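Local structure of sortase SrtE1 (Streptomyces coelicolor, 5CUW) at residues Tyr157-Thr162 and Ile174-Met179. The protein is a class E sortase, a transpeptidase that attaches surface proteins to the cell wall after cleaving a Leu-Ala-x-Thr-Gly or Leu-Pro-x-Thr-Gly sorting signal. Residues are numbered along the deposited sequence; the frame is centred on the assembly and turned at random.
Sequences YITLTT and IVWGKM
Thr159 and Trp176 face each other as a non-hydrogen-bonded pair, their side chains alongside and pointing the same way. The threonine OG1 lies at the edge of the indole, 3.2 Å from Trp176 CD1, but its hydrogen bond goes to Asn88 OD1, while the indole NE1 bonds to Val141 O. CG2 of Thr159, anti to the backbone N (its OG1 at chi1 -51°), meets Ile174 CG2 tightly at 3.4 Å. That same isoleucine methyl sits over one face of the Trp176 ring, near the rim, and is thus in contact with both the threonine and the indole. At the far end of the isoleucine, CD1 lies against Thr161 CG2 at 3.7 Å.

Tyr157 stands beside Lys178. With CG anti to the carbonyl carbon (chi1 -48°), its ring turns an edge to the lysine, CD1 lying 3.8 Å from Lys178 CG; the lysine chain then bends away at chi3. Phe151 stacks on the tyrosine ring and Gly153 O takes its hydroxyl. An alanine here would probably leave Phe151 without its stacking partner and Gly153 O without its hydroxyl, and open a gap beside Lys178 CG.

On the opposite face, Leu160 and Val175 pack CB to CB at 4.4 Å, and Ile158 CG2 rests on the Gly177 backbone, where a CB on residue 177 would come close to that methyl. Two reciprocal pairs of backbone bonds, Ile158 with Gly177 and Leu160 with Val175, join the strands; Leu160 N lies 2.8 Å from Val175 O.

This is an antiparallel hairpin in the sortase beta-barrel. Thr161 OG1 bonds to Tyr72 OH, a probable substrate-recognition residue, and the two strands also carry inferred active-site residues, Cys163 near the end of the first and Arg172 near the start of the second.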
ATOM      1  N   TYR A 157      -8.321  -4.273   4.526  1.00 22.07           N
ATOM      2  CA  TYR A 157      -7.242  -4.637   3.623  1.00 20.66           C
ATOM      3  C   TYR A 157      -6.325  -3.488   3.225  1.00 28.69           C
ATOM      4  O   TYR A 157      -6.619  -2.300   3.413  1.00 21.53           O
ATOM      5  CB  TYR A 157      -7.835  -5.263   2.352  1.00 16.45           C
ATOM      6  CG  TYR A 157      -8.879  -6.342   2.598  1.00 19.11           C
ATOM      7  CD1 TYR A 157      -8.549  -7.532   3.234  1.00 22.08           C
ATOM      8  CD2 TYR A 157     -10.191  -6.174   2.166  1.00 22.13           C
ATOM      9  CE1 TYR A 157      -9.490  -8.529   3.425  1.00 23.23           C
ATOM     10  CE2 TYR A 157     -11.146  -7.157   2.368  1.00 24.06           C
ATOM     11  CZ  TYR A 157     -10.796  -8.323   2.998  1.00 27.81           C
ATOM     12  OH  TYR A 157     -11.750  -9.290   3.190  1.00 25.45           O
ATOM     13  N   ILE A 158      -5.191  -3.872   2.661  1.00 22.03           N
ATOM     14  CA  ILE A 158      -4.273  -2.923   2.080  1.00 15.57           C
ATOM     15  C   ILE A 158      -3.893  -3.422   0.693  1.00 21.18           C
ATOM     16  O   ILE A 158      -3.790  -4.647   0.449  1.00 19.10           O
ATOM     17  CB  ILE A 158      -3.013  -2.701   2.990  1.00 20.45           C
ATOM     18  CG1 ILE A 158      -2.174  -1.530   2.466  1.00 23.91           C
ATOM     19  CG2 ILE A 158      -2.207  -4.010   3.130  1.00 21.38           C
ATOM     20  CD1 ILE A 158      -1.137  -0.972   3.442  1.00 23.41           C
ATOM     21  N   THR A 159      -3.736  -2.479  -0.230  1.00 19.01           N
ATOM     22  CA  THR A 159      -3.333  -2.803  -1.593  1.00 22.02           C
ATOM     23  C   THR A 159      -2.112  -1.973  -1.967  1.00 25.13           C
ATOM     24  O   THR A 159      -2.135  -0.752  -1.847  1.00 21.79           O
ATOM     25  CB  THR A 159      -4.460  -2.527  -2.612  1.00 20.98           C
ATOM     26  OG1 THR A 159      -5.662  -3.157  -2.166  1.00 20.05           O
ATOM     27  CG2 THR A 159      -4.077  -3.061  -4.000  1.00 18.83           C
ATOM     28  N   LEU A 160      -1.057  -2.632  -2.417  1.00 18.91           N
ATOM     29  CA  LEU A 160       0.131  -1.928  -2.910  1.00 18.36           C
ATOM     30  C   LEU A 160       0.232  -2.103  -4.424  1.00 26.11           C
ATOM     31  O   LEU A 160       0.185  -3.232  -4.918  1.00 26.92           O
ATOM     32  CB  LEU A 160       1.405  -2.454  -2.243  1.00 22.49           C
ATOM     33  CG  LEU A 160       1.455  -2.665  -0.729  1.00 24.46           C
ATOM     34  CD1 LEU A 160       2.844  -3.218  -0.340  1.00 28.30           C
ATOM     35  CD2 LEU A 160       1.125  -1.387   0.054  1.00 23.08           C
ATOM     36  N   THR A 161       0.373  -0.999  -5.160  1.00 21.30           N
ATOM     37  CA  THR A 161       0.465  -1.072  -6.625  1.00 21.77           C
ATOM     38  C   THR A 161       1.757  -0.437  -7.130  1.00 19.12           C
ATOM     39  O   THR A 161       2.176   0.603  -6.627  1.00 23.08           O
ATOM     40  CB  THR A 161      -0.751  -0.380  -7.310  1.00 22.96           C
ATOM     41  OG1 THR A 161      -0.612   1.052  -7.249  1.00 25.23           O
ATOM     42  CG2 THR A 161      -2.040  -0.775  -6.620  1.00 17.97           C
ATOM     43  N   THR A 162       2.405  -1.063  -8.111  1.00 18.78           N
ATOM     44  CA  THR A 162       3.604  -0.478  -8.699  1.00 22.29           C
ATOM     45  C   THR A 162       3.695  -0.923 -10.152  1.00 31.78           C
ATOM     46  O   THR A 162       2.858  -1.690 -10.615  1.00 29.20           O
ATOM     47  CB  THR A 162       4.879  -0.894  -7.928  1.00 22.55           C
ATOM     48  OG1 THR A 162       5.992  -0.086  -8.344  1.00 28.03           O
ATOM     49  CG2 THR A 162       5.187  -2.372  -8.172  1.00 22.13           C
ATOM     50  N   ILE A 174       0.455  -5.982  -8.239  1.00 22.16           N
ATOM     51  CA  ILE A 174      -0.385  -5.701  -7.075  1.00 21.24           C
ATOM     52  C   ILE A 174      -0.098  -6.675  -5.924  1.00 22.50           C
ATOM     53  O   ILE A 174      -0.070  -7.886  -6.122  1.00 20.47           O
ATOM     54  CB  ILE A 174      -1.883  -5.801  -7.441  1.00 25.61           C
ATOM     55  CG1 ILE A 174      -2.151  -5.182  -8.817  1.00 24.88           C
ATOM     56  CG2 ILE A 174      -2.757  -5.195  -6.352  1.00 23.68           C
ATOM     57  CD1 ILE A 174      -1.848  -3.715  -8.913  1.00 27.54           C
ATOM     58  N   VAL A 175       0.103  -6.145  -4.726  1.00 24.14           N
ATOM     59  CA  VAL A 175       0.255  -6.978  -3.536  1.00 21.52           C
ATOM     60  C   VAL A 175      -0.824  -6.592  -2.510  1.00 24.47           C
ATOM     61  O   VAL A 175      -1.015  -5.410  -2.252  1.00 22.25           O
ATOM     62  CB  VAL A 175       1.661  -6.814  -2.936  1.00 22.06           C
ATOM     63  CG1 VAL A 175       1.770  -7.508  -1.595  1.00 22.68           C
ATOM     64  CG2 VAL A 175       2.705  -7.321  -3.914  1.00 21.82           C
ATOM     65  N   TRP A 176      -1.542  -7.581  -1.965  1.00 22.95           N
ATOM     66  CA  TRP A 176      -2.593  -7.348  -0.954  1.00 21.14           C
ATOM     67  C   TRP A 176      -2.241  -7.930   0.419  1.00 19.45           C
ATOM     68  O   TRP A 176      -1.617  -8.996   0.518  1.00 18.76           O
ATOM     69  CB  TRP A 176      -3.935  -7.970  -1.382  1.00 19.68           C
ATOM     70  CG  TRP A 176      -4.575  -7.420  -2.636  1.00 17.46           C
ATOM     71  CD1 TRP A 176      -5.305  -6.252  -2.746  1.00 24.16           C
ATOM     72  CD2 TRP A 176      -4.619  -8.039  -3.933  1.00 21.52           C
ATOM     73  NE1 TRP A 176      -5.758  -6.104  -4.035  1.00 26.24           N
ATOM     74  CE2 TRP A 176      -5.356  -7.181  -4.782  1.00 21.61           C
ATOM     75  CE3 TRP A 176      -4.097  -9.225  -4.461  1.00 20.97           C
ATOM     76  CZ2 TRP A 176      -5.582  -7.473  -6.126  1.00 24.84           C
ATOM     77  CZ3 TRP A 176      -4.321  -9.513  -5.798  1.00 25.65           C
ATOM     78  CH2 TRP A 176      -5.059  -8.641  -6.615  1.00 25.90           C
ATOM     79  N   GLY A 177      -2.684  -7.245   1.470  1.00 18.04           N
ATOM     80  CA  GLY A 177      -2.530  -7.716   2.834  1.00 22.29           C
ATOM     81  C   GLY A 177      -3.819  -7.576   3.630  1.00 24.32           C
ATOM     82  O   GLY A 177      -4.766  -6.926   3.179  1.00 19.65           O
ATOM     83  N   LYS A 178      -3.848  -8.190   4.813  1.00 29.93           N
ATOM     84  CA  LYS A 178      -5.014  -8.157   5.708  1.00 27.99           C
ATOM     85  C   LYS A 178      -4.603  -7.698   7.089  1.00 29.11           C
ATOM     86  O   LYS A 178      -3.593  -8.163   7.608  1.00 22.08           O
ATOM     87  CB  LYS A 178      -5.654  -9.540   5.833  1.00 28.25           C
ATOM     88  CG  LYS A 178      -6.129 -10.147   4.545  1.00 43.52           C
ATOM     89  CD  LYS A 178      -6.758 -11.506   4.813  1.00 58.08           C
ATOM     90  CE  LYS A 178      -5.817 -12.407   5.596  1.00 68.48           C
ATOM     91  NZ  LYS A 178      -6.416 -13.744   5.863  1.00 75.26           N
ATOM     92  N   MET A 179      -5.408  -6.856   7.725  1.00 21.18           N
ATOM     93  CA  MET A 179      -5.027  -6.309   9.027  1.00 20.81           C
ATOM     94  C   MET A 179      -5.043  -7.366  10.122  1.00 21.75           C
ATOM     95  O   MET A 179      -5.968  -8.170  10.203  1.00 25.30           O
ATOM     96  CB  MET A 179      -5.957  -5.154   9.413  1.00 18.92           C
ATOM     97  CG  MET A 179      -5.365  -4.275  10.523  1.00 26.36           C
ATOM     98  SD  MET A 179      -6.463  -2.927  10.992  1.00 27.47           S
ATOM     99  CE  MET A 179      -6.337  -1.868   9.542  1.00 25.14           C
TER